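Local structure of periplasmic binding protein (Veillonella parvula, 4LJS) at residues E238-Q243 with S271-V276; D246-I251 with V276-N281; V262-V267 with K282-L287. The protein is a periplasmic binding protein that probably captures a ligand, not yet identified, in the periplasm for delivery to a membrane importer. All blocks are in the same frame, centred on the assembly; numbering follows the deposited sequence.

Contact 1 of 3, residues E238-Q243 with S271-V276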
ATOM      1  N   GLU A 238     -19.520   2.905  21.954  1.00 78.87           N
ATOM      2  CA  GLU A 238     -20.355   1.932  22.643  1.00 86.20           C
ATOM      3  C   GLU A 238     -20.167   0.516  22.103  1.00 83.41           C
ATOM      4  O   GLU A 238     -20.046  -0.439  22.871  1.00 82.10           O
ATOM      5  CB  GLU A 238     -21.819   2.338  22.522  1.00 89.77           C
ATOM      6  CG  GLU A 238     -22.779   1.292  23.020  1.00 96.39           C
ATOM      7  CD  GLU A 238     -24.179   1.829  23.158  1.00109.02           C
ATOM      8  OE1 GLU A 238     -24.570   2.677  22.328  1.00114.66           O
ATOM      9  OE2 GLU A 238     -24.881   1.414  24.103  1.00115.86           O
ATOM     10  N   ASP A 239     -20.155   0.389  20.778  1.00 84.12           N
ATOM     11  CA  ASP A 239     -19.919  -0.896  20.123  1.00 84.67           C
ATOM     12  C   ASP A 239     -18.497  -1.397  20.354  1.00 75.07           C
ATOM     13  O   ASP A 239     -18.248  -2.603  20.380  1.00 71.24           O
ATOM     14  CB  ASP A 239     -20.201  -0.797  18.621  1.00 89.19           C
ATOM     15  CG  ASP A 239     -21.620  -1.190  18.269  1.00 97.57           C
ATOM     16  OD1 ASP A 239     -22.099  -2.211  18.804  1.00105.63           O
ATOM     17  OD2 ASP A 239     -22.259  -0.479  17.463  1.00 95.79           O
ATOM     18  N   VAL A 240     -17.564  -0.468  20.519  1.00 70.83           N
ATOM     19  CA  VAL A 240     -16.188  -0.841  20.809  1.00 66.84           C
ATOM     20  C   VAL A 240     -16.085  -1.455  22.205  1.00 68.73           C
ATOM     21  O   VAL A 240     -15.390  -2.450  22.399  1.00 72.40           O
ATOM     22  CB  VAL A 240     -15.227   0.356  20.661  1.00 60.28           C
ATOM     23  CG1 VAL A 240     -13.823  -0.035  21.074  1.00 56.47           C
ATOM     24  CG2 VAL A 240     -15.235   0.861  19.224  1.00 59.08           C
ATOM     25  N   VAL A 241     -16.796  -0.874  23.166  1.00 75.41           N
ATOM     26  CA  VAL A 241     -16.848  -1.423  24.520  1.00 76.86           C
ATOM     27  C   VAL A 241     -17.423  -2.838  24.531  1.00 77.15           C
ATOM     28  O   VAL A 241     -16.893  -3.731  25.194  1.00 71.65           O
ATOM     29  CB  VAL A 241     -17.676  -0.533  25.469  1.00 77.44           C
ATOM     30  CG1 VAL A 241     -17.917  -1.242  26.797  1.00 78.03           C
ATOM     31  CG2 VAL A 241     -16.979   0.798  25.690  1.00 74.86           C
ATOM     32  N   GLU A 242     -18.505  -3.039  23.786  1.00 73.69           N
ATOM     33  CA  GLU A 242     -19.129  -4.354  23.699  1.00 75.67           C
ATOM     34  C   GLU A 242     -18.205  -5.378  23.039  1.00 75.92           C
ATOM     35  O   GLU A 242     -18.010  -6.475  23.562  1.00 75.47           O
ATOM     36  CB  GLU A 242     -20.451  -4.269  22.935  1.00 79.56           C
ATOM     37  CG  GLU A 242     -21.146  -5.608  22.738  1.00 89.45           C
ATOM     38  CD  GLU A 242     -22.437  -5.487  21.941  1.00103.42           C
ATOM     39  OE1 GLU A 242     -22.618  -6.268  20.980  1.00107.67           O
ATOM     40  OE2 GLU A 242     -23.272  -4.618  22.274  1.00108.81           O
ATOM     41  N   GLN A 243     -17.634  -5.013  21.893  1.00 67.81           N
ATOM     42  CA  GLN A 243     -16.776  -5.926  21.144  1.00 65.10           C
ATOM     43  C   GLN A 243     -15.487  -6.238  21.901  1.00 63.47           C
ATOM     44  O   GLN A 243     -15.002  -7.370  21.874  1.00 64.67           O
ATOM     45  CB  GLN A 243     -16.474  -5.368  19.751  1.00 62.82           C
ATOM     46  CG  GLN A 243     -17.673  -5.376  18.816  1.00 65.85           C
ATOM     47  CD  GLN A 243     -18.102  -6.780  18.442  1.00 78.28           C
ATOM     48  OE1 GLN A 243     -17.273  -7.618  18.081  1.00 82.01           O
ATOM     49  NE2 GLN A 243     -19.402  -7.050  18.533  1.00 82.48           N
ATOM     50  N   SER A 271     -13.276   7.960  28.323  1.00112.67           N
ATOM     51  CA  SER A 271     -14.058   7.577  29.490  1.00112.44           C
ATOM     52  C   SER A 271     -14.678   6.207  29.272  1.00110.42           C
ATOM     53  O   SER A 271     -14.399   5.264  30.015  1.00111.87           O
ATOM     54  CB  SER A 271     -15.142   8.615  29.777  1.00115.13           C
ATOM     55  OG  SER A 271     -14.568   9.859  30.137  1.00116.16           O
ATOM     56  N   GLY A 272     -15.511   6.101  28.242  1.00105.53           N
ATOM     57  CA  GLY A 272     -16.151   4.844  27.908  1.00102.04           C
ATOM     58  C   GLY A 272     -15.146   3.778  27.523  1.00 93.98           C
ATOM     59  O   GLY A 272     -15.359   2.590  27.762  1.00 96.06           O
ATOM     60  N   LEU A 273     -14.030   4.209  26.944  1.00 86.27           N
ATOM     61  CA  LEU A 273     -13.046   3.278  26.409  1.00 80.76           C
ATOM     62  C   LEU A 273     -12.102   2.690  27.460  1.00 82.37           C
ATOM     63  O   LEU A 273     -11.463   1.668  27.217  1.00 81.08           O
ATOM     64  CB  LEU A 273     -12.244   3.944  25.288  1.00 71.50           C
ATOM     65  CG  LEU A 273     -13.026   4.154  23.993  1.00 66.66           C
ATOM     66  CD1 LEU A 273     -12.113   4.631  22.862  1.00 56.44           C
ATOM     67  CD2 LEU A 273     -13.735   2.862  23.617  1.00 67.21           C
ATOM     68  N   GLN A 274     -12.027   3.327  28.624  1.00 82.70           N
ATOM     69  CA  GLN A 274     -11.065   2.933  29.652  1.00 81.14           C
ATOM     70  C   GLN A 274     -11.164   1.470  30.086  1.00 74.77           C
ATOM     71  O   GLN A 274     -10.157   0.865  30.457  1.00 65.92           O
ATOM     72  CB  GLN A 274     -11.160   3.847  30.881  1.00 86.90           C
ATOM     73  CG  GLN A 274     -10.837   5.311  30.609  1.00 95.66           C
ATOM     74  CD  GLN A 274      -9.433   5.535  30.054  1.00 99.39           C
ATOM     75  OE1 GLN A 274      -9.182   6.529  29.377  1.00102.22           O
ATOM     76  NE2 GLN A 274      -8.513   4.623  30.352  1.00 98.27           N
ATOM     77  N   GLY A 275     -12.370   0.911  30.037  1.00 75.83           N
ATOM     78  CA  GLY A 275     -12.587  -0.473  30.424  1.00 66.57           C
ATOM     79  C   GLY A 275     -12.124  -1.495  29.396  1.00 67.88           C
ATOM     80  O   GLY A 275     -11.914  -2.660  29.722  1.00 71.70           O
ATOM     81  N   VAL A 276     -11.957  -1.059  28.152  1.00 59.19           N
ATOM     82  CA  VAL A 276     -11.588  -1.965  27.071  1.00 59.37           C
ATOM     83  C   VAL A 276     -10.194  -2.571  27.285  1.00 59.76           C
ATOM     84  O   VAL A 276      -9.255  -1.870  27.661  1.00 59.63           O
ATOM     85  CB  VAL A 276     -11.675  -1.247  25.706  1.00 57.22           C
ATOM     86  CG1 VAL A 276     -11.175  -2.136  24.590  1.00 51.26           C
ATOM     87  CG2 VAL A 276     -13.112  -0.805  25.437  1.00 57.99           C
TER
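V240 and V241 present adjoining side chains to L273 and V276, so that helix 237-243 of the second α/β lobe packs against the turn leading into helix 277-280. It is a worked example of how a helix and an irregular but helically curled loop can join through methyl groups. V240 and L273 cross obliquely: CG1 of V240, anti to its backbone N (chi1 176°), meets CD2 of L273 at 3.9 Å. L273 lies in the buried part of the interface, and the same CD2 is the methyl that V241 CG2 approaches at 4.4 Å. V241 sits at the more exposed margin, where its CG2 faces V276 CG2 at 4.2 Å.

V276 comes at the helix from the other end of the turn. Its CG2, anti to its own carbonyl carbon, rests against the helix backbone, 3.9 Å from V241 CA. A bond from V276 N to L273 O of 2.9 Å closes the turn that carries both residues. V276 also touches N244 and P245, just beyond the helix, while V240 packs on I235 ahead of it. All pairings across the interface are van der Waals contacts. The tightest of them is also the one with a polar partner: V241 CG2 lies 3.2 Å from the carbonyl oxygen G272 O.

Contact 2 of 3, residues D246-I251 with V276-N281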
ATOM      1  N   ASP A 246      -8.732  -7.024  22.112  1.00 44.86           N
ATOM      2  CA  ASP A 246      -7.460  -7.188  22.808  1.00 48.83           C
ATOM      3  C   ASP A 246      -6.415  -6.176  22.358  1.00 50.45           C
ATOM      4  O   ASP A 246      -5.510  -5.835  23.121  1.00 48.61           O
ATOM      5  CB  ASP A 246      -6.898  -8.579  22.536  1.00 44.35           C
ATOM      6  CG  ASP A 246      -7.822  -9.673  22.990  1.00 52.17           C
ATOM      7  OD1 ASP A 246      -8.325  -9.585  24.131  1.00 56.06           O
ATOM      8  OD2 ASP A 246      -8.050 -10.612  22.201  1.00 58.09           O
ATOM      9  N   VAL A 247      -6.528  -5.732  21.106  1.00 46.80           N
ATOM     10  CA  VAL A 247      -5.564  -4.811  20.507  1.00 38.25           C
ATOM     11  C   VAL A 247      -6.257  -3.904  19.482  1.00 44.49           C
ATOM     12  O   VAL A 247      -7.054  -4.365  18.661  1.00 44.72           O
ATOM     13  CB  VAL A 247      -4.375  -5.573  19.856  1.00 45.61           C
ATOM     14  CG1 VAL A 247      -4.874  -6.637  18.883  1.00 46.86           C
ATOM     15  CG2 VAL A 247      -3.426  -4.615  19.155  1.00 43.15           C
ATOM     16  N   ILE A 248      -5.976  -2.606  19.559  1.00 40.88           N
ATOM     17  CA  ILE A 248      -6.524  -1.650  18.612  1.00 42.62           C
ATOM     18  C   ILE A 248      -5.441  -1.152  17.674  1.00 46.24           C
ATOM     19  O   ILE A 248      -4.362  -0.754  18.107  1.00 51.11           O
ATOM     20  CB  ILE A 248      -7.123  -0.435  19.325  1.00 45.06           C
ATOM     21  CG1 ILE A 248      -8.325  -0.853  20.171  1.00 45.97           C
ATOM     22  CG2 ILE A 248      -7.523   0.640  18.310  1.00 46.04           C
ATOM     23  CD1 ILE A 248      -8.904   0.272  20.999  1.00 49.20           C
ATOM     24  N   PHE A 249      -5.730  -1.175  16.383  1.00 46.27           N
ATOM     25  CA  PHE A 249      -4.849  -0.532  15.421  1.00 40.41           C
ATOM     26  C   PHE A 249      -5.446   0.793  14.973  1.00 41.98           C
ATOM     27  O   PHE A 249      -6.564   0.844  14.454  1.00 46.00           O
ATOM     28  CB  PHE A 249      -4.557  -1.463  14.250  1.00 29.64           C
ATOM     29  CG  PHE A 249      -3.773  -2.679  14.647  1.00 32.69           C
ATOM     30  CD1 PHE A 249      -2.398  -2.599  14.837  1.00 33.99           C
ATOM     31  CD2 PHE A 249      -4.407  -3.884  14.881  1.00 35.29           C
ATOM     32  CE1 PHE A 249      -1.671  -3.701  15.220  1.00 30.37           C
ATOM     33  CE2 PHE A 249      -3.683  -4.998  15.259  1.00 38.06           C
ATOM     34  CZ  PHE A 249      -2.311  -4.907  15.431  1.00 38.60           C
ATOM     35  N   LEU A 250      -4.702   1.864  15.221  1.00 41.29           N
ATOM     36  CA  LEU A 250      -5.100   3.203  14.796  1.00 48.78           C
ATOM     37  C   LEU A 250      -4.489   3.523  13.437  1.00 45.48           C
ATOM     38  O   LEU A 250      -3.287   3.782  13.327  1.00 44.57           O
ATOM     39  CB  LEU A 250      -4.654   4.249  15.818  1.00 52.10           C
ATOM     40  CG  LEU A 250      -5.304   4.206  17.202  1.00 58.40           C
ATOM     41  CD1 LEU A 250      -4.837   5.393  18.035  1.00 60.28           C
ATOM     42  CD2 LEU A 250      -6.822   4.189  17.092  1.00 57.12           C
ATOM     43  N   ILE A 251      -5.321   3.500  12.406  1.00 46.78           N
ATOM     44  CA  ILE A 251      -4.869   3.795  11.053  1.00 47.33           C
ATOM     45  C   ILE A 251      -4.742   5.303  10.835  1.00 49.89           C
ATOM     46  O   ILE A 251      -5.660   6.062  11.141  1.00 52.97           O
ATOM     47  CB  ILE A 251      -5.800   3.148  10.013  1.00 46.89           C
ATOM     48  CG1 ILE A 251      -5.749   1.623  10.166  1.00 46.28           C
ATOM     49  CG2 ILE A 251      -5.409   3.560   8.600  1.00 39.42           C
ATOM     50  CD1 ILE A 251      -6.776   0.879   9.350  1.00 46.42           C
ATOM     51  N   VAL A 276     -11.957  -1.059  28.152  1.00 59.19           N
ATOM     52  CA  VAL A 276     -11.588  -1.965  27.071  1.00 59.37           C
ATOM     53  C   VAL A 276     -10.194  -2.571  27.285  1.00 59.76           C
ATOM     54  O   VAL A 276      -9.255  -1.870  27.661  1.00 59.63           O
ATOM     55  CB  VAL A 276     -11.675  -1.247  25.706  1.00 57.22           C
ATOM     56  CG1 VAL A 276     -11.175  -2.136  24.590  1.00 51.26           C
ATOM     57  CG2 VAL A 276     -13.112  -0.805  25.437  1.00 57.99           C
ATOM     58  N   ASN A 277     -10.079  -3.876  27.052  1.00 59.18           N
ATOM     59  CA  ASN A 277      -8.832  -4.608  27.267  1.00 57.75           C
ATOM     60  C   ASN A 277      -7.615  -3.983  26.606  1.00 56.54           C
ATOM     61  O   ASN A 277      -6.560  -3.865  27.228  1.00 57.58           O
ATOM     62  CB  ASN A 277      -8.972  -6.057  26.798  1.00 59.04           C
ATOM     63  CG  ASN A 277      -9.862  -6.879  27.704  1.00 68.80           C
ATOM     64  OD1 ASN A 277     -10.126  -6.504  28.852  1.00 66.98           O
ATOM     65  ND2 ASN A 277     -10.323  -8.015  27.198  1.00 73.51           N
ATOM     66  N   ALA A 278      -7.768  -3.590  25.344  1.00 53.81           N
ATOM     67  CA  ALA A 278      -6.677  -2.979  24.586  1.00 53.15           C
ATOM     68  C   ALA A 278      -6.134  -1.734  25.284  1.00 54.76           C
ATOM     69  O   ALA A 278      -4.925  -1.486  25.280  1.00 49.37           O
ATOM     70  CB  ALA A 278      -7.134  -2.640  23.171  1.00 50.64           C
ATOM     71  N   LEU A 279      -7.032  -0.956  25.885  1.00 55.39           N
ATOM     72  CA  LEU A 279      -6.634   0.220  26.656  1.00 59.95           C
ATOM     73  C   LEU A 279      -5.980  -0.142  27.992  1.00 58.05           C
ATOM     74  O   LEU A 279      -4.927   0.392  28.331  1.00 61.69           O
ATOM     75  CB  LEU A 279      -7.824   1.160  26.880  1.00 63.28           C
ATOM     76  CG  LEU A 279      -8.079   2.175  25.761  1.00 58.60           C
ATOM     77  CD1 LEU A 279      -8.921   3.324  26.270  1.00 64.06           C
ATOM     78  CD2 LEU A 279      -6.772   2.697  25.227  1.00 62.25           C
ATOM     79  N   ARG A 280      -6.602  -1.051  28.740  1.00 56.99           N
ATOM     80  CA  ARG A 280      -6.063  -1.500  30.024  1.00 60.74           C
ATOM     81  C   ARG A 280      -4.640  -2.023  29.890  1.00 61.36           C
ATOM     82  O   ARG A 280      -3.796  -1.791  30.755  1.00 62.16           O
ATOM     83  CB  ARG A 280      -6.934  -2.610  30.614  1.00 65.52           C
ATOM     84  CG  ARG A 280      -8.293  -2.173  31.132  1.00 73.14           C
ATOM     85  CD  ARG A 280      -9.136  -3.376  31.534  1.00 77.62           C
ATOM     86  NE  ARG A 280      -8.411  -4.276  32.429  1.00 87.87           N
ATOM     87  CZ  ARG A 280      -7.904  -5.451  32.068  1.00 87.91           C
ATOM     88  NH1 ARG A 280      -8.048  -5.884  30.823  1.00 77.66           N
ATOM     89  NH2 ARG A 280      -7.258  -6.199  32.955  1.00 96.80           N
ATOM     90  N   ASN A 281      -4.385  -2.726  28.791  1.00 59.81           N
ATOM     91  CA  ASN A 281      -3.112  -3.400  28.582  1.00 55.35           C
ATOM     92  C   ASN A 281      -2.202  -2.671  27.608  1.00 55.40           C
ATOM     93  O   ASN A 281      -1.193  -3.218  27.167  1.00 60.56           O
ATOM     94  CB  ASN A 281      -3.358  -4.842  28.131  1.00 53.84           C
ATOM     95  CG  ASN A 281      -4.161  -5.627  29.146  1.00 54.54           C
ATOM     96  OD1 ASN A 281      -3.961  -5.485  30.350  1.00 63.21           O
ATOM     97  ND2 ASN A 281      -5.089  -6.442  28.669  1.00 53.25           N
TER
HETATM   98  O   HOH W   1      -5.860  -6.843  25.690  1.00 46.67           O
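V247 and A278 bring their backbones together with CA atoms only 4.6 Å apart, where the start of strand 247-252 meets the single turn of helix 277-280. The side chain of A278 at this closest approach is only a methyl, consistent with so short a separation. The CB of A278 points at the strand and packs on I248, 3.7 Å from CG1; I248 CG1 lies beside its own backbone N (chi1 -65°), and CD1 beyond it also touches the alanine methyl. Next to this apolar patch, D246 O receives the CA-H of A278, with A278 CA and D246 O 3.4 Å apart and an angle of 133° at the hydrogen.

That carbonyl oxygen has a stronger partner in a water, which donates to D246 O at 2.8 Å and accepts from N281 ND2 at 3.1 Å, bridging the residue just before the strand to N281, the first residue past the helix. The side chains of D246 and N277 lie alongside each other and point the same way, their carboxylate and amide planes only 3° apart. With D246 OD1 and N277 ND2 at 4.0 Å, the pair is a loose flanking contact; the carboxylate is gripped instead through OD2, by the backbone N of K196. N244 OD1 accepts from N277 N, tying the first turn of the helix to the loop that precedes the strand. Strand 247-252 runs parallel to strands 196-203 and 284-288, and a short helix laid against its first residues is one stage of the β-α-β crossover between neighbouring parallel strands of an α/β lobe.

Contact 3 of 3, residues V262-V267 with K282-L287; sequences VIMNYV and KRVHFL
M264 and F286 join the helix and the second strand of a β-α-β crossover, in which helix 260-268 covers strand 284-288. Their axes pass 10.2 Å apart at 149°, so helix and strand run nearly antiparallel, as expected when a helix carries the chain back before the next parallel strand. M264, modelled as selenomethionine, supplies most of the helix side. Its CG stands anti to the backbone N (chi1 177°), and the chain then bends at its next two torsions, which folds the terminal methyl over the phenylalanine ring.

The result is a CH-pi contact: M264 CE lies 3.7 Å from the F286 ring centroid and 14° off the ring normal, displaced a little toward the rim. The selenium is more oblique and farther off, with SE 5.1 Å from the same centroid in a Met-aromatic contact. Nearer the helix backbone, M264 CB touches F286 CZ at 3.6 Å, so both ends of the side chain bear on one ring. The selenium also meets V284, with M264 SE 3.7 Å from V284 CG1, and the methyl that covers the ring, M264 CE, lies 3.6 Å from V284 O; the two side chains pass each other head to tail.

V267, one turn further along the helix, adds a looser touch of its CG1 on V284 CG1 at 4.3 Å. L250 of the neighbouring strand packs on M264, V267 and V284 alike and extends the apolar layer. A helix laid on parallel strands with apolar side chains between them is the usual layer of an α/β lobe such as those of periplasmic binding proteins.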
ATOM      1  N   VAL A 262      -1.946  13.829  19.149  1.00 79.50           N
ATOM      2  CA  VAL A 262      -3.291  14.279  19.485  1.00 77.31           C
ATOM      3  C   VAL A 262      -4.323  13.185  19.222  1.00 74.61           C
ATOM      4  O   VAL A 262      -5.266  13.014  19.996  1.00 73.71           O
ATOM      5  CB  VAL A 262      -3.666  15.558  18.709  1.00 86.83           C
ATOM      6  CG1 VAL A 262      -5.091  15.991  19.032  1.00 80.44           C
ATOM      7  CG2 VAL A 262      -2.684  16.674  19.029  1.00 92.20           C
ATOM      8  N   ILE A 263      -4.140  12.439  18.136  1.00 74.45           N
ATOM      9  CA  ILE A 263      -5.013  11.309  17.837  1.00 68.79           C
ATOM     10  C   ILE A 263      -4.920  10.251  18.934  1.00 67.26           C
ATOM     11  O   ILE A 263      -5.938   9.801  19.465  1.00 63.75           O
ATOM     12  CB  ILE A 263      -4.653  10.636  16.499  1.00 70.13           C
ATOM     13  CG1 ILE A 263      -4.814  11.611  15.331  1.00 81.76           C
ATOM     14  CG2 ILE A 263      -5.521   9.412  16.278  1.00 59.13           C
ATOM     15  CD1 ILE A 263      -6.231  12.089  15.117  1.00 89.32           C
HETATM   16  N   MSE A 264      -3.691   9.858  19.260  1.00 68.36           N
HETATM   17  CA  MSE A 264      -3.452   8.803  20.238  1.00 60.72           C
HETATM   18  C   MSE A 264      -4.013   9.206  21.588  1.00 65.31           C
HETATM   19  O   MSE A 264      -4.684   8.420  22.256  1.00 59.77           O
HETATM   20  CB  MSE A 264      -1.957   8.511  20.372  1.00 56.64           C
HETATM   21  CG  MSE A 264      -1.636   7.459  21.427  1.00 57.97           C
HETATM   22 SE   MSE A 264      -2.292   5.677  20.950  0.53 54.52          SE
HETATM   23  CE  MSE A 264      -0.927   5.179  19.649  1.00 48.32           C
ATOM     24  N   ASN A 265      -3.745  10.444  21.978  1.00 71.77           N
ATOM     25  CA  ASN A 265      -4.207  10.937  23.263  1.00 73.59           C
ATOM     26  C   ASN A 265      -5.729  10.993  23.350  1.00 73.95           C
ATOM     27  O   ASN A 265      -6.304  10.727  24.407  1.00 77.66           O
ATOM     28  CB  ASN A 265      -3.601  12.303  23.568  1.00 74.99           C
ATOM     29  CG  ASN A 265      -3.709  12.662  25.028  1.00 85.64           C
ATOM     30  OD1 ASN A 265      -4.685  13.277  25.455  1.00 92.32           O
ATOM     31  ND2 ASN A 265      -2.712  12.263  25.811  1.00 86.58           N
ATOM     32  N   TYR A 266      -6.378  11.329  22.239  1.00 69.08           N
ATOM     33  CA  TYR A 266      -7.838  11.329  22.181  1.00 73.37           C
ATOM     34  C   TYR A 266      -8.403   9.927  22.425  1.00 67.88           C
ATOM     35  O   TYR A 266      -9.405   9.761  23.120  1.00 69.06           O
ATOM     36  CB  TYR A 266      -8.329  11.870  20.835  1.00 71.16           C
ATOM     37  CG  TYR A 266      -9.829  11.759  20.631  1.00 76.69           C
ATOM     38  CD1 TYR A 266     -10.371  10.773  19.812  1.00 77.05           C
ATOM     39  CD2 TYR A 266     -10.701  12.639  21.257  1.00 79.99           C
ATOM     40  CE1 TYR A 266     -11.743  10.670  19.624  1.00 78.72           C
ATOM     41  CE2 TYR A 266     -12.071  12.544  21.075  1.00 85.29           C
ATOM     42  CZ  TYR A 266     -12.586  11.558  20.261  1.00 84.09           C
ATOM     43  OH  TYR A 266     -13.948  11.467  20.082  1.00 89.21           O
ATOM     44  N   VAL A 267      -7.750   8.922  21.854  1.00 52.27           N
ATOM     45  CA  VAL A 267      -8.206   7.544  21.988  1.00 57.11           C
ATOM     46  C   VAL A 267      -7.969   7.020  23.406  1.00 67.95           C
ATOM     47  O   VAL A 267      -8.875   6.471  24.037  1.00 70.66           O
ATOM     48  CB  VAL A 267      -7.523   6.632  20.944  1.00 52.71           C
ATOM     49  CG1 VAL A 267      -7.806   5.163  21.228  1.00 46.03           C
ATOM     50  CG2 VAL A 267      -7.978   7.010  19.546  1.00 51.54           C
ATOM     51  N   LYS A 282      -2.572  -1.436  27.281  1.00 58.29           N
ATOM     52  CA  LYS A 282      -1.746  -0.557  26.462  1.00 52.77           C
ATOM     53  C   LYS A 282      -1.400  -1.182  25.117  1.00 50.41           C
ATOM     54  O   LYS A 282      -0.262  -1.119  24.661  1.00 47.86           O
ATOM     55  CB  LYS A 282      -0.483  -0.145  27.225  1.00 57.65           C
ATOM     56  CG  LYS A 282      -0.789   0.555  28.548  1.00 66.76           C
ATOM     57  CD  LYS A 282       0.433   0.631  29.451  1.00 77.22           C
ATOM     58  CE  LYS A 282       1.291   1.846  29.141  1.00 84.63           C
ATOM     59  NZ  LYS A 282       0.614   3.121  29.517  1.00 90.23           N
ATOM     60  N   ARG A 283      -2.400  -1.786  24.485  1.00 50.75           N
ATOM     61  CA  ARG A 283      -2.210  -2.394  23.177  1.00 46.47           C
ATOM     62  C   ARG A 283      -2.965  -1.597  22.115  1.00 46.02           C
ATOM     63  O   ARG A 283      -3.927  -2.065  21.508  1.00 48.15           O
ATOM     64  CB  ARG A 283      -2.610  -3.873  23.215  1.00 44.60           C
ATOM     65  CG  ARG A 283      -1.788  -4.671  24.235  1.00 45.79           C
ATOM     66  CD  ARG A 283      -2.141  -6.151  24.248  1.00 48.97           C
ATOM     67  NE  ARG A 283      -1.950  -6.779  22.940  1.00 47.07           N
ATOM     68  CZ  ARG A 283      -2.378  -7.998  22.635  1.00 44.02           C
ATOM     69  NH1 ARG A 283      -3.016  -8.720  23.547  1.00 38.10           N
ATOM     70  NH2 ARG A 283      -2.176  -8.497  21.421  1.00 44.34           N
ATOM     71  N   VAL A 284      -2.520  -0.361  21.924  1.00 47.89           N
ATOM     72  CA  VAL A 284      -3.086   0.528  20.928  1.00 41.19           C
ATOM     73  C   VAL A 284      -1.915   1.045  20.115  1.00 45.12           C
ATOM     74  O   VAL A 284      -1.039   1.734  20.643  1.00 53.89           O
ATOM     75  CB  VAL A 284      -3.832   1.702  21.587  1.00 49.00           C
ATOM     76  CG1 VAL A 284      -4.408   2.636  20.527  1.00 47.81           C
ATOM     77  CG2 VAL A 284      -4.929   1.183  22.527  1.00 47.92           C
ATOM     78  N   HIS A 285      -1.881   0.694  18.834  1.00 37.86           N
ATOM     79  CA  HIS A 285      -0.720   1.005  18.014  1.00 36.30           C
ATOM     80  C   HIS A 285      -1.088   1.728  16.729  1.00 40.33           C
ATOM     81  O   HIS A 285      -2.153   1.492  16.151  1.00 41.90           O
ATOM     82  CB  HIS A 285       0.034  -0.280  17.672  1.00 33.04           C
ATOM     83  CG  HIS A 285       0.150  -1.232  18.820  1.00 37.87           C
ATOM     84  ND1 HIS A 285       1.124  -1.115  19.789  1.00 38.20           N
ATOM     85  CD2 HIS A 285      -0.589  -2.317  19.157  1.00 35.81           C
ATOM     86  CE1 HIS A 285       0.980  -2.086  20.672  1.00 43.93           C
ATOM     87  NE2 HIS A 285      -0.051  -2.829  20.312  1.00 43.85           N
ATOM     88  N   PHE A 286      -0.185   2.600  16.285  1.00 39.62           N
ATOM     89  CA  PHE A 286      -0.338   3.300  15.017  1.00 43.82           C
ATOM     90  C   PHE A 286      -0.108   2.348  13.848  1.00 44.43           C
ATOM     91  O   PHE A 286       0.781   1.501  13.893  1.00 42.65           O
ATOM     92  CB  PHE A 286       0.659   4.458  14.931  1.00 38.09           C
ATOM     93  CG  PHE A 286       0.249   5.673  15.714  1.00 43.96           C
ATOM     94  CD1 PHE A 286      -1.008   6.233  15.543  1.00 44.49           C
ATOM     95  CD2 PHE A 286       1.124   6.259  16.621  1.00 45.31           C
ATOM     96  CE1 PHE A 286      -1.387   7.366  16.254  1.00 49.76           C
ATOM     97  CE2 PHE A 286       0.753   7.389  17.338  1.00 54.09           C
ATOM     98  CZ  PHE A 286      -0.508   7.942  17.156  1.00 53.23           C
ATOM     99  N   LEU A 287      -0.915   2.496  12.804  1.00 42.10           N
ATOM    100  CA  LEU A 287      -0.759   1.710  11.588  1.00 40.31           C
ATOM    101  C   LEU A 287      -0.911   2.647  10.387  1.00 44.12           C
ATOM    102  O   LEU A 287      -2.002   3.156  10.122  1.00 38.14           O
ATOM    103  CB  LEU A 287      -1.797   0.582  11.549  1.00 40.41           C
ATOM    104  CG  LEU A 287      -1.834  -0.381  10.354  1.00 38.96           C
ATOM    105  CD1 LEU A 287      -0.494  -1.070  10.132  1.00 32.04           C
ATOM    106  CD2 LEU A 287      -2.944  -1.420  10.543  1.00 29.66           C
TER

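The three contacts lie close together in the second lobe. Their segments alternate along the chain: 238-243, 246-251, 262-267, 271-276 and 276-281 sharing V276, then 282-287. Centres of contacts 1 and 2 lie about 10 Å apart, those of contacts 2 and 3 about 8 Å, and those of contacts 1 and 3 about 14 Å. Contacts 2 and 3 reach the same sheet, in which strands 247-252 and 284-288 are parallel neighbours. Between them a Schellman motif with K282 at C-prime ends helix 277-280. Contact 1, farthest from the chain centre (about 30 Å, centre to centre), packs the helix preceding strand 247-252 against the loop entering helix 277-280, where L273 O touches L279 CD1.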